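Local coordinates for DNA polymerase III, gamma subunit-related protein (Thermotoga maritima, PDB 2GNO), which probably binds DNA and resembles the gamma subunit of DNA polymerase III, at residues E17-L22 against Y112-L117; L170-L175 against K202-Y207; I251-N256 against F269-L274; L28-E33 against V136-P141. One frame throughout, in Å; residues are numbered along the deposited sequence.

Interaction 1 (E17-L22 against Y112-L117); sequences EGISIL and YAVIVL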
loop_
_atom_site.group_PDB
_atom_site.type_symbol
_atom_site.label_atom_id
_atom_site.label_comp_id
_atom_site.label_asym_id
_atom_site.label_seq_id
_atom_site.Cartn_x
_atom_site.Cartn_y
_atom_site.Cartn_z
ATOM N N GLU A 17 -25.000 10.554 -14.598
ATOM C CA GLU A 17 -24.814 11.954 -14.969
ATOM C C GLU A 17 -24.132 12.605 -13.780
ATOM O O GLU A 17 -24.637 13.528 -13.142
ATOM C CB GLU A 17 -26.125 12.603 -15.418
ATOM C CG GLU A 17 -27.347 12.344 -14.552
ATOM C CD GLU A 17 -28.605 12.866 -15.174
ATOM O OE1 GLU A 17 -28.534 13.855 -15.924
ATOM O OE2 GLU A 17 -29.668 12.282 -14.898
ATOM N N GLY A 18 -22.946 12.072 -13.514
ATOM C CA GLY A 18 -22.106 12.484 -12.410
ATOM C C GLY A 18 -22.207 11.341 -11.435
ATOM O O GLY A 18 -23.304 10.847 -11.190
ATOM N N ILE A 19 -21.079 10.887 -10.894
ATOM C CA ILE A 19 -21.118 9.796 -9.926
ATOM C C ILE A 19 -19.900 9.788 -9.029
ATOM O O ILE A 19 -18.793 10.073 -9.476
ATOM C CB ILE A 19 -21.279 8.407 -10.604
ATOM C CG1 ILE A 19 -21.618 7.322 -9.556
ATOM C CG2 ILE A 19 -20.043 8.024 -11.465
ATOM C CD1 ILE A 19 -21.903 6.003 -10.122
ATOM N N SER A 20 -20.149 9.479 -7.757
ATOM C CA SER A 20 -19.142 9.343 -6.734
ATOM C C SER A 20 -19.163 7.865 -6.380
ATOM O O SER A 20 -20.213 7.320 -6.048
ATOM C CB SER A 20 -19.450 10.237 -5.545
ATOM O OG SER A 20 -19.290 11.592 -5.936
ATOM N N ILE A 21 -18.010 7.216 -6.496
ATOM C CA ILE A 21 -17.878 5.788 -6.225
ATOM C C ILE A 21 -16.793 5.591 -5.192
ATOM O O ILE A 21 -15.824 6.361 -5.128
ATOM C CB ILE A 21 -17.470 5.019 -7.531
ATOM C CG1 ILE A 21 -18.508 5.237 -8.637
ATOM C CG2 ILE A 21 -17.283 3.515 -7.246
ATOM C CD1 ILE A 21 -18.103 4.679 -10.010
ATOM N N LEU A 22 -16.976 4.590 -4.350
ATOM C CA LEU A 22 -16.000 4.246 -3.352
ATOM C C LEU A 22 -15.645 2.821 -3.651
ATOM O O LEU A 22 -16.533 1.941 -3.614
ATOM C CB LEU A 22 -16.529 4.353 -1.922
ATOM C CG LEU A 22 -15.461 4.015 -0.855
ATOM C CD1 LEU A 22 -14.468 5.131 -0.676
ATOM C CD2 LEU A 22 -16.119 3.759 0.405
ATOM N N TYR A 112 -20.403 15.464 -16.304
ATOM C CA TYR A 112 -19.229 14.856 -16.924
ATOM C C TYR A 112 -18.185 14.309 -15.914
ATOM O O TYR A 112 -17.157 13.835 -16.344
ATOM C CB TYR A 112 -18.551 15.874 -17.882
ATOM C CG TYR A 112 -18.149 17.187 -17.209
ATOM C CD1 TYR A 112 -17.014 17.273 -16.385
ATOM C CD2 TYR A 112 -18.903 18.345 -17.402
ATOM C CE1 TYR A 112 -16.664 18.471 -15.761
ATOM C CE2 TYR A 112 -18.557 19.534 -16.793
ATOM C CZ TYR A 112 -17.438 19.594 -15.976
ATOM O OH TYR A 112 -17.110 20.789 -15.376
ATOM N N ALA A 113 -18.450 14.346 -14.606
ATOM C CA ALA A 113 -17.494 13.889 -13.592
ATOM C C ALA A 113 -17.695 12.500 -12.963
ATOM O O ALA A 113 -18.802 12.047 -12.732
ATOM C CB ALA A 113 -17.440 14.905 -12.478
ATOM N N VAL A 114 -16.590 11.841 -12.673
ATOM C CA VAL A 114 -16.599 10.549 -11.990
ATOM C C VAL A 114 -15.602 10.724 -10.866
ATOM O O VAL A 114 -14.445 11.001 -11.133
ATOM C CB VAL A 114 -16.176 9.398 -12.878
ATOM C CG1 VAL A 114 -16.185 8.083 -12.074
ATOM C CG2 VAL A 114 -17.092 9.310 -14.093
ATOM N N ILE A 115 -16.045 10.614 -9.619
ATOM C CA ILE A 115 -15.143 10.742 -8.482
ATOM C C ILE A 115 -14.950 9.325 -7.985
ATOM O O ILE A 115 -15.939 8.637 -7.696
ATOM C CB ILE A 115 -15.683 11.658 -7.378
ATOM C CG1 ILE A 115 -15.967 13.063 -7.946
ATOM C CG2 ILE A 115 -14.672 11.704 -6.231
ATOM C CD1 ILE A 115 -16.617 14.039 -6.935
ATOM N N VAL A 116 -13.690 8.880 -7.938
ATOM C CA VAL A 116 -13.347 7.526 -7.517
ATOM C C VAL A 116 -12.528 7.589 -6.233
ATOM O O VAL A 116 -11.342 7.839 -6.249
ATOM C CB VAL A 116 -12.514 6.795 -8.599
ATOM C CG1 VAL A 116 -12.408 5.278 -8.250
ATOM C CG2 VAL A 116 -13.177 6.966 -9.964
ATOM N N LEU A 117 -13.194 7.366 -5.112
ATOM C CA LEU A 117 -12.561 7.341 -3.830
ATOM C C LEU A 117 -12.231 5.882 -3.565
ATOM O O LEU A 117 -12.868 4.988 -4.136
ATOM C CB LEU A 117 -13.550 7.795 -2.755
ATOM C CG LEU A 117 -14.256 9.145 -2.886
ATOM C CD1 LEU A 117 -15.117 9.402 -1.661
ATOM C CD2 LEU A 117 -13.290 10.226 -3.015
HETATM O O HOH W 1 -20.335 11.282 -15.238
#

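Interaction 2 (L170-L175 against K202-Y207); sequences LEAYKL and KGLEGY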
loop_
_atom_site.group_PDB
_atom_site.type_symbol
_atom_site.label_atom_id
_atom_site.label_comp_id
_atom_site.label_asym_id
_atom_site.label_seq_id
_atom_site.Cartn_x
_atom_site.Cartn_y
_atom_site.Cartn_z
ATOM N N LEU A 170 1.789 -8.259 -8.837
ATOM C CA LEU A 170 1.824 -7.975 -10.278
ATOM C C LEU A 170 3.265 -7.695 -10.740
ATOM O O LEU A 170 3.637 -8.145 -11.805
ATOM C CB LEU A 170 0.898 -6.793 -10.632
ATOM C CG LEU A 170 0.784 -6.382 -12.109
ATOM C CD1 LEU A 170 0.311 -7.543 -12.946
ATOM C CD2 LEU A 170 -0.149 -5.185 -12.267
ATOM N N GLU A 171 4.067 -6.936 -9.975
ATOM C CA GLU A 171 5.488 -6.690 -10.370
ATOM C C GLU A 171 6.265 -8.016 -10.422
ATOM O O GLU A 171 7.161 -8.176 -11.241
ATOM C CB GLU A 171 6.254 -5.806 -9.386
ATOM C CG GLU A 171 5.741 -4.441 -9.150
ATOM C CD GLU A 171 6.520 -3.753 -8.042
ATOM O OE1 GLU A 171 7.684 -3.360 -8.267
ATOM O OE2 GLU A 171 5.947 -3.579 -6.947
ATOM N N ALA A 172 5.943 -8.931 -9.505
ATOM C CA ALA A 172 6.577 -10.246 -9.447
ATOM C C ALA A 172 6.175 -11.021 -10.702
ATOM O O ALA A 172 7.022 -11.628 -11.345
ATOM C CB ALA A 172 6.168 -10.984 -8.184
ATOM N N TYR A 173 4.886 -10.977 -11.046
ATOM C CA TYR A 173 4.380 -11.636 -12.253
ATOM C C TYR A 173 5.040 -11.083 -13.536
ATOM O O TYR A 173 5.366 -11.850 -14.416
ATOM C CB TYR A 173 2.846 -11.578 -12.318
ATOM C CG TYR A 173 2.300 -12.057 -13.643
ATOM C CD1 TYR A 173 2.319 -13.404 -13.969
ATOM C CD2 TYR A 173 1.771 -11.162 -14.574
ATOM C CE1 TYR A 173 1.855 -13.852 -15.182
ATOM C CE2 TYR A 173 1.283 -11.607 -15.806
ATOM C CZ TYR A 173 1.321 -12.958 -16.095
ATOM O OH TYR A 173 0.846 -13.421 -17.297
ATOM N N LYS A 174 5.270 -9.770 -13.621
ATOM C CA LYS A 174 5.925 -9.179 -14.810
ATOM C C LYS A 174 7.393 -9.604 -14.912
ATOM O O LYS A 174 7.862 -9.914 -16.015
ATOM C CB LYS A 174 5.777 -7.655 -14.855
ATOM C CG LYS A 174 4.342 -7.183 -15.076
ATOM C CD LYS A 174 4.245 -5.660 -15.124
ATOM C CE LYS A 174 2.797 -5.207 -15.308
ATOM N N LEU A 175 8.116 -9.640 -13.784
ATOM C CA LEU A 175 9.520 -10.088 -13.815
ATOM C C LEU A 175 9.663 -11.539 -14.226
ATOM O O LEU A 175 10.527 -11.862 -15.037
ATOM C CB LEU A 175 10.241 -9.930 -12.470
ATOM C CG LEU A 175 10.711 -8.565 -11.990
ATOM C CD1 LEU A 175 11.319 -8.711 -10.609
ATOM C CD2 LEU A 175 11.727 -7.969 -12.960
ATOM N N LYS A 202 9.054 1.740 -2.465
ATOM C CA LYS A 202 7.721 1.175 -2.582
ATOM C C LYS A 202 7.775 -0.157 -3.314
ATOM O O LYS A 202 8.761 -0.508 -3.967
ATOM C CB LYS A 202 6.810 2.113 -3.365
ATOM N N GLY A 203 6.709 -0.914 -3.163
ATOM C CA GLY A 203 6.570 -2.168 -3.859
ATOM C C GLY A 203 7.522 -3.303 -3.589
ATOM O O GLY A 203 8.009 -3.455 -2.473
ATOM N N LEU A 204 7.760 -4.080 -4.646
ATOM C CA LEU A 204 8.586 -5.270 -4.631
ATOM C C LEU A 204 10.014 -5.091 -4.199
ATOM O O LEU A 204 10.467 -5.833 -3.306
ATOM C CB LEU A 204 8.582 -5.955 -6.013
ATOM C CG LEU A 204 9.288 -7.318 -6.143
ATOM C CD1 LEU A 204 8.699 -8.360 -5.207
ATOM C CD2 LEU A 204 9.176 -7.799 -7.539
ATOM N N GLU A 205 10.731 -4.140 -4.802
ATOM C CA GLU A 205 12.139 -4.010 -4.440
ATOM C C GLU A 205 12.299 -3.655 -2.947
ATOM O O GLU A 205 13.140 -4.254 -2.300
ATOM C CB GLU A 205 12.924 -3.170 -5.453
ATOM C CG GLU A 205 14.456 -3.339 -5.374
ATOM C CD GLU A 205 15.200 -2.924 -6.659
ATOM O OE1 GLU A 205 14.576 -2.836 -7.733
ATOM O OE2 GLU A 205 16.437 -2.758 -6.614
ATOM N N GLY A 206 11.469 -2.774 -2.407
ATOM C CA GLY A 206 11.525 -2.453 -0.995
ATOM C C GLY A 206 11.280 -3.662 -0.089
ATOM O O GLY A 206 11.942 -3.816 0.939
ATOM N N TYR A 207 10.316 -4.494 -0.473
ATOM C CA TYR A 207 9.960 -5.711 0.260
ATOM C C TYR A 207 11.120 -6.707 0.290
ATOM O O TYR A 207 11.454 -7.229 1.356
ATOM C CB TYR A 207 8.687 -6.314 -0.347
ATOM C CG TYR A 207 8.310 -7.679 0.150
ATOM C CD1 TYR A 207 8.234 -7.948 1.514
ATOM C CD2 TYR A 207 7.923 -8.680 -0.739
ATOM C CE1 TYR A 207 7.876 -9.207 1.975
ATOM C CE2 TYR A 207 7.540 -9.927 -0.291
ATOM C CZ TYR A 207 7.521 -10.192 1.065
ATOM O OH TYR A 207 7.096 -11.419 1.516
HETATM O O HOH W 2 9.851 -2.430 -7.050
#

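Interaction 3 (I251-N256 against F269-L274); sequences IILHEN and FLDSIL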
loop_
_atom_site.group_PDB
_atom_site.type_symbol
_atom_site.label_atom_id
_atom_site.label_comp_id
_atom_site.label_asym_id
_atom_site.label_seq_id
_atom_site.Cartn_x
_atom_site.Cartn_y
_atom_site.Cartn_z
ATOM N N ILE A 251 6.823 -7.886 8.401
ATOM C CA ILE A 251 7.511 -9.043 7.806
ATOM C C ILE A 251 7.819 -10.102 8.870
ATOM O O ILE A 251 7.546 -11.276 8.657
ATOM C CB ILE A 251 8.788 -8.622 7.027
ATOM C CG1 ILE A 251 8.393 -7.793 5.808
ATOM C CG2 ILE A 251 9.585 -9.869 6.569
ATOM C CD1 ILE A 251 9.543 -7.136 5.105
ATOM N N ILE A 252 8.353 -9.690 10.020
ATOM C CA ILE A 252 8.665 -10.624 11.124
ATOM C C ILE A 252 7.389 -11.344 11.580
ATOM O O ILE A 252 7.423 -12.556 11.797
ATOM C CB ILE A 252 9.349 -9.873 12.318
ATOM C CG1 ILE A 252 10.723 -9.327 11.887
ATOM C CG2 ILE A 252 9.529 -10.780 13.495
ATOM C CD1 ILE A 252 11.301 -8.305 12.802
ATOM N N LEU A 253 6.283 -10.607 11.718
ATOM C CA LEU A 253 5.015 -11.214 12.115
ATOM C C LEU A 253 4.499 -12.206 11.114
ATOM O O LEU A 253 4.253 -13.348 11.459
ATOM C CB LEU A 253 3.884 -10.195 12.316
ATOM C CG LEU A 253 3.751 -9.427 13.621
ATOM C CD1 LEU A 253 2.589 -8.470 13.528
ATOM C CD2 LEU A 253 3.509 -10.412 14.773
ATOM N N HIS A 254 4.347 -11.756 9.872
ATOM C CA HIS A 254 3.785 -12.594 8.815
ATOM C C HIS A 254 4.699 -13.659 8.246
ATOM O O HIS A 254 4.189 -14.595 7.644
ATOM C CB HIS A 254 3.209 -11.728 7.681
ATOM C CG HIS A 254 2.097 -10.833 8.123
ATOM N ND1 HIS A 254 2.304 -9.529 8.524
ATOM C CD2 HIS A 254 0.767 -11.058 8.250
ATOM C CE1 HIS A 254 1.150 -8.989 8.874
ATOM N NE2 HIS A 254 0.202 -9.894 8.714
ATOM N N GLU A 255 6.013 -13.554 8.449
ATOM C CA GLU A 255 6.951 -14.541 7.889
ATOM C C GLU A 255 7.693 -15.399 8.934
ATOM O O GLU A 255 8.886 -15.667 8.804
ATOM C CB GLU A 255 7.900 -13.838 6.906
ATOM C CG GLU A 255 7.125 -13.001 5.865
ATOM C CD GLU A 255 7.973 -12.482 4.711
ATOM O OE1 GLU A 255 9.188 -12.738 4.681
ATOM O OE2 GLU A 255 7.424 -11.798 3.836
ATOM N N ASN A 256 6.933 -15.832 9.941
ATOM C CA ASN A 256 7.349 -16.683 11.073
ATOM C C ASN A 256 6.077 -17.299 11.657
ATOM O O ASN A 256 5.001 -16.726 11.502
ATOM C CB ASN A 256 8.000 -15.870 12.214
ATOM C CG ASN A 256 9.477 -15.549 11.993
ATOM O OD1 ASN A 256 10.303 -16.451 11.880
ATOM N ND2 ASN A 256 9.828 -14.273 12.095
ATOM N N PHE A 269 3.964 -8.280 21.602
ATOM C CA PHE A 269 4.851 -7.123 21.478
ATOM C C PHE A 269 4.844 -6.615 20.029
ATOM O O PHE A 269 4.608 -5.434 19.788
ATOM C CB PHE A 269 6.260 -7.490 21.943
ATOM C CG PHE A 269 7.283 -6.413 21.735
ATOM C CD1 PHE A 269 7.348 -5.329 22.598
ATOM C CD2 PHE A 269 8.234 -6.516 20.716
ATOM C CE1 PHE A 269 8.319 -4.344 22.419
ATOM C CE2 PHE A 269 9.190 -5.529 20.531
ATOM C CZ PHE A 269 9.241 -4.453 21.390
ATOM N N LEU A 270 5.046 -7.514 19.069
ATOM C CA LEU A 270 5.033 -7.162 17.635
ATOM C C LEU A 270 3.696 -6.529 17.219
ATOM O O LEU A 270 3.697 -5.483 16.550
ATOM C CB LEU A 270 5.370 -8.392 16.778
ATOM C CG LEU A 270 6.800 -8.954 16.888
ATOM C CD1 LEU A 270 6.906 -10.363 16.300
ATOM C CD2 LEU A 270 7.803 -8.035 16.268
ATOM N N ASP A 271 2.571 -7.129 17.634
ATOM C CA ASP A 271 1.231 -6.569 17.329
ATOM C C ASP A 271 1.066 -5.159 17.887
ATOM O O ASP A 271 0.463 -4.304 17.235
ATOM C CB ASP A 271 0.061 -7.419 17.889
ATOM C CG ASP A 271 -0.249 -8.674 17.071
ATOM O OD1 ASP A 271 0.221 -8.832 15.923
ATOM O OD2 ASP A 271 -1.032 -9.505 17.584
ATOM N N SER A 272 1.570 -4.941 19.099
ATOM C CA SER A 272 1.502 -3.638 19.765
ATOM C C SER A 272 2.251 -2.528 19.038
ATOM O O SER A 272 1.745 -1.409 18.975
ATOM C CB SER A 272 2.017 -3.732 21.206
ATOM O OG SER A 272 1.164 -4.557 21.978
ATOM N N ILE A 273 3.422 -2.849 18.479
ATOM C CA ILE A 273 4.273 -1.877 17.750
ATOM C C ILE A 273 3.531 -1.194 16.613
ATOM O O ILE A 273 3.714 -0.003 16.378
ATOM C CB ILE A 273 5.557 -2.541 17.121
ATOM C CG1 ILE A 273 6.445 -3.229 18.173
ATOM C CG2 ILE A 273 6.401 -1.520 16.305
ATOM C CD1 ILE A 273 6.829 -2.409 19.325
ATOM N N LEU A 274 2.709 -1.972 15.913
ATOM C CA LEU A 274 1.920 -1.497 14.784
ATOM C C LEU A 274 0.920 -0.392 15.135
ATOM O O LEU A 274 0.632 0.459 14.296
ATOM C CB LEU A 274 1.183 -2.676 14.127
ATOM C CG LEU A 274 2.031 -3.815 13.528
ATOM C CD1 LEU A 274 1.162 -4.953 13.020
ATOM C CD2 LEU A 274 2.954 -3.327 12.414
#

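Interaction 4 (L28-E33 against V136-P141); sequences LSYPRE and VVVNVP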
loop_
_atom_site.group_PDB
_atom_site.type_symbol
_atom_site.label_atom_id
_atom_site.label_comp_id
_atom_site.label_asym_id
_atom_site.label_seq_id
_atom_site.Cartn_x
_atom_site.Cartn_y
_atom_site.Cartn_z
ATOM N N LEU A 28 -4.178 -4.801 0.154
ATOM C CA LEU A 28 -3.422 -3.555 0.424
ATOM C C LEU A 28 -3.376 -2.556 -0.727
ATOM O O LEU A 28 -3.350 -1.343 -0.487
ATOM C CB LEU A 28 -1.971 -3.857 0.817
ATOM C CG LEU A 28 -1.689 -4.669 2.085
ATOM C CD1 LEU A 28 -0.190 -4.898 2.237
ATOM C CD2 LEU A 28 -2.234 -3.995 3.313
ATOM N N SER A 29 -3.349 -3.068 -1.960
ATOM C CA SER A 29 -3.276 -2.234 -3.166
ATOM C C SER A 29 -4.353 -2.435 -4.229
ATOM O O SER A 29 -4.457 -1.577 -5.089
ATOM C CB SER A 29 -1.895 -2.417 -3.810
ATOM O OG SER A 29 -1.675 -3.766 -4.126
ATOM N N TYR A 30 -5.154 -3.510 -4.187
ATOM C CA TYR A 30 -6.169 -3.732 -5.225
ATOM C C TYR A 30 -7.180 -2.573 -5.356
ATOM O O TYR A 30 -7.435 -2.195 -6.470
ATOM C CB TYR A 30 -6.829 -5.103 -5.109
ATOM C CG TYR A 30 -7.630 -5.571 -6.297
ATOM C CD1 TYR A 30 -7.021 -5.773 -7.538
ATOM C CD2 TYR A 30 -8.953 -5.961 -6.152
ATOM C CE1 TYR A 30 -7.742 -6.277 -8.627
ATOM C CE2 TYR A 30 -9.668 -6.486 -7.213
ATOM C CZ TYR A 30 -9.065 -6.636 -8.446
ATOM O OH TYR A 30 -9.811 -7.142 -9.475
ATOM N N PRO A 31 -7.736 -2.022 -4.236
ATOM C CA PRO A 31 -8.641 -0.855 -4.368
ATOM C C PRO A 31 -8.004 0.316 -5.125
ATOM O O PRO A 31 -8.680 0.921 -5.959
ATOM C CB PRO A 31 -8.980 -0.482 -2.928
ATOM C CG PRO A 31 -8.830 -1.818 -2.176
ATOM C CD PRO A 31 -7.671 -2.497 -2.837
ATOM N N ARG A 32 -6.744 0.626 -4.812
ATOM C CA ARG A 32 -5.989 1.696 -5.474
ATOM C C ARG A 32 -5.745 1.417 -6.955
ATOM O O ARG A 32 -5.886 2.319 -7.775
ATOM C CB ARG A 32 -4.636 1.901 -4.796
ATOM C CG ARG A 32 -4.679 2.511 -3.400
ATOM C CD ARG A 32 -3.345 2.320 -2.693
ATOM N NE ARG A 32 -2.224 2.784 -3.519
ATOM C CZ ARG A 32 -1.724 4.024 -3.557
ATOM N NH1 ARG A 32 -2.169 4.985 -2.766
ATOM N NH2 ARG A 32 -0.715 4.290 -4.386
ATOM N N GLU A 33 -5.360 0.183 -7.282
ATOM C CA GLU A 33 -5.092 -0.231 -8.682
ATOM C C GLU A 33 -6.336 -0.339 -9.541
ATOM O O GLU A 33 -6.293 -0.035 -10.735
ATOM C CB GLU A 33 -4.296 -1.519 -8.723
ATOM C CG GLU A 33 -2.905 -1.362 -8.134
ATOM C CD GLU A 33 -2.065 -0.357 -8.873
ATOM O OE1 GLU A 33 -2.046 -0.366 -10.117
ATOM O OE2 GLU A 33 -1.410 0.445 -8.203
ATOM N N VAL A 136 -18.572 -0.027 -3.695
ATOM C CA VAL A 136 -18.223 -1.176 -4.554
ATOM C C VAL A 136 -17.127 -1.992 -3.888
ATOM O O VAL A 136 -16.010 -1.508 -3.747
ATOM C CB VAL A 136 -17.734 -0.694 -5.953
ATOM C CG1 VAL A 136 -17.293 -1.867 -6.825
ATOM C CG2 VAL A 136 -18.824 0.121 -6.635
ATOM N N VAL A 137 -17.451 -3.220 -3.468
ATOM C CA VAL A 137 -16.474 -4.089 -2.825
ATOM C C VAL A 137 -15.655 -4.796 -3.889
ATOM O O VAL A 137 -16.237 -5.339 -4.827
ATOM C CB VAL A 137 -17.136 -5.157 -1.901
ATOM N N VAL A 138 -14.328 -4.805 -3.747
ATOM C CA VAL A 138 -13.438 -5.469 -4.717
ATOM C C VAL A 138 -12.567 -6.531 -4.049
ATOM O O VAL A 138 -12.023 -6.309 -2.966
ATOM C CB VAL A 138 -12.559 -4.464 -5.550
ATOM C CG1 VAL A 138 -13.439 -3.589 -6.411
ATOM C CG2 VAL A 138 -11.674 -3.588 -4.674
ATOM N N ASN A 139 -12.471 -7.684 -4.717
ATOM C CA ASN A 139 -11.703 -8.854 -4.275
ATOM C C ASN A 139 -10.805 -9.301 -5.408
ATOM O O ASN A 139 -11.245 -9.339 -6.551
ATOM C CB ASN A 139 -12.668 -9.984 -3.903
ATOM C CG ASN A 139 -13.498 -9.652 -2.676
ATOM O OD1 ASN A 139 -12.968 -9.580 -1.565
ATOM N ND2 ASN A 139 -14.807 -9.478 -2.866
ATOM N N VAL A 140 -9.551 -9.605 -5.094
ATOM C CA VAL A 140 -8.565 -10.050 -6.081
ATOM C C VAL A 140 -9.039 -11.452 -6.447
ATOM O O VAL A 140 -9.116 -12.285 -5.550
ATOM C CB VAL A 140 -7.151 -10.103 -5.449
ATOM C CG1 VAL A 140 -6.130 -10.735 -6.371
ATOM C CG2 VAL A 140 -6.686 -8.706 -5.016
ATOM N N PRO A 141 -9.380 -11.722 -7.735
ATOM C CA PRO A 141 -9.887 -13.063 -8.073
ATOM C C PRO A 141 -8.910 -14.208 -7.840
ATOM O O PRO A 141 -7.697 -14.002 -7.898
ATOM C CB PRO A 141 -10.216 -12.962 -9.572
ATOM C CG PRO A 141 -10.211 -11.540 -9.894
ATOM C CD PRO A 141 -9.304 -10.869 -8.931
HETATM O O HOH W 3 -12.480 -7.918 -8.971
#

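Interaction 1 (E17-L22 against Y112-L117)
Ile-19 and Ile-21 pair with Ala-113, Ile-115 and Leu-117 as neighbouring parallel strands, and four backbone hydrogen bonds tie them together. Ile-19 is bonded through both its N and its O: N reaches Ala-113 O at 3.1 Å, the longest of the four, while O takes Ile-115 N at 2.8 Å. Ile-21 repeats the pattern between Ile-115 O and Leu-117 N, and the bond from Ile-21 N, 166° at the hydrogen, is straighter than that from Ile-19 N. The packing is tight at the Leu-22 end, where Leu-22 CD1 comes within 3.5 Å of Leu-117 CB and the two side chains cross at about a right angle. On the same face Ser-20 OG lies 3.8 Å from Ile-115 CD1, its polar need met by Leu-106 O. The other face is held more lightly: Ile-19 and Val-114 run side by side, CG2 to CG1 at 3.9 Å, and with Ile-19 CG1 anti to the backbone N (chi1 -168°) the longer branch leads away from Val-114. At the looser beginning of the ladder a water donates to Ala-113 O at 3.0 Å and accepts only weakly from Gly-18 N. Gly-18 has a positive phi (107°) that would press a CB against the preceding carbonyl. These are the first and fourth strands of a 5-1-4-3-2 parallel sheet, the order of an AAA+ core. Strand 134-137 bonds to the far side of strand 19-24, strand 84-88 to that of strand 113-119; helix 5-14 packs on Ile-19, Ile-21 and Val-114, and helix 64-74 on Ile-115.

Interaction 2 (L170-L175 against K202-Y207)
The carboxylate of Glu-171 has Leu-204 over one face, with CB 3.6 Å from Glu-171 CD. On that same side Leu-204 N donates to Glu-171 OE2 at 3.0 Å, 38° out of the carboxylate plane. Gly-203 CA, near the carboxylate plane, sits 3.5 Å from Glu-171 OE2. The other oxygen, Glu-171 OE1, accepts from a water at 2.7 Å, and this water in turn accepts from Glu-205 N. One acid thus serves two backbone N-H groups at the start of helix 203-219, one directly and one through water, and the helix end is likely to favour its negative charge. A CB on Gly-203 would clash with Glu-171 OE2. The contact joins helix 166-189, which belongs to the AAA+ lid family, to helix 203-219, their local axes lying 95° apart. An alanine at Glu-171 would probably leave Leu-204 N without its acceptor and the bridging water without its hold on helix 166-189. Next to the polar pair, Leu-204 CG is anti to its backbone N (chi1 -174°), and CD2 beyond it lies 3.9 Å from Leu-175 CD1 and close to Ala-172 as well. Thr-168 and Leu-180 of helix 166-189 also touch Leu-204.

Interaction 3 (I251-N256 against F269-L274)
Leu-253, in the last turn of helix 239-254, packs on Leu-270, Asp-271 and Leu-274 of the next helix, 261-274, in the all-helical C-terminal region related to the polymerase gamma subunit. Its two methyls divide the work. CD2 presses on Leu-270 CB at 3.4 Å, tighter than usual for carbons, as the two leucines slide past each other in opposite directions. CD1 turns to the following turn of the partner helix: Leu-253 CD1 and Leu-274 CD1 meet tip to tip at 3.8 Å, and the Asp-271 side chain crosses that of Leu-253 at about a right angle, OD1 being 3.4 Å from Leu-253 CD1. Leu-253 CG stands roughly anti to the carbonyl carbon (chi1 -82°), toward the partner helix. Ile-252 adds a second, lighter touch, its CG2 lying 3.9 Å from Leu-270 CD1. Beyond the helix end the side chain of Asn-256 reaches back, and ND2 donates to Ile-252 O at 3.0 Å, in the carbonyl plane on a lone pair; His-294 is a further partner of ND2. Trp-258, which touches both Ile-252 and Leu-270, donates through NE1 to Leu-253 O. No hydrogen bond links the two segments, so their hold on each other rests on the fit of aliphatic branches, while polar side chains from the following chain occupy carbonyls at the helix end.

Interaction 4 (L28-E33 against V136-P141)
The ring of Tyr-30 lies against Val-140, whose CG2 stands 3.5 Å above one face, offset toward the rim; measured to the ring centroid this CH-pi contact is 3.9 Å, 26° off the normal. Tyr-30 CG is anti to the backbone N (chi1 -166°), which sets CG toward the chain after strand 134-137. The two side chains cross obliquely, and the methyl sits nearest CG, the base of the ring, rather than its centre. Farther out the ring passes Asn-139, whose carbonyl O is 3.3 Å from Tyr-30 CE2, and Val-138, whose CB is 3.9 Å from that same carbon. At the far end Pro-141 crosses the tyrosine at about a right angle, its CD 3.8 Å from Tyr-30 OH. A water in the ring plane lies 2.8 Å from Tyr-30 OH and donates to Asn-139 O. Pro-31 touches Val-138 more loosely, CG to CG2 at 4.2 Å. Phe-166 of helix 166-189 also meets the ring, edge to face, and a sodium ion lies about 4 Å from the Tyr-30 side chain. By its place between the first strand and helix 30-43, the turn before Tyr-30 probably corresponds to the P-loop of an AAA+ core, although no Gly-Lys-Thr is present. An alanine at Tyr-30 would probably open a gap beside Val-138 and Val-140 and leave the water without its phenol partner. The contact is mainly apolar, and a water couples the hydroxyl to the carbonyl of Asn-139.

How the interactions relate
Interactions 1 and 4 belong to the AAA+-like core, their centres about 17 Å apart. They interlock along the chain, 17-22 and 28-33 coming before 112-117 and 136-141, and touch where Leu-22 O meets Val-136 N between adjacent strands of the sheet. Interactions 2 and 3 follow in series in the helical part, centres about 22 Å apart, meeting where Tyr-207 packs on Ile-251 and its OH reaches Glu-255. Interactions 2 and 4 come within about 6 Å at their nearest atoms, and helix 166-189 links them through Phe-166 and Glu-171. Interactions 1 and 3, about 38 Å apart between centres, lie on opposite sides of the chain's centre, and the contacts run from core through lid to C-terminal domain.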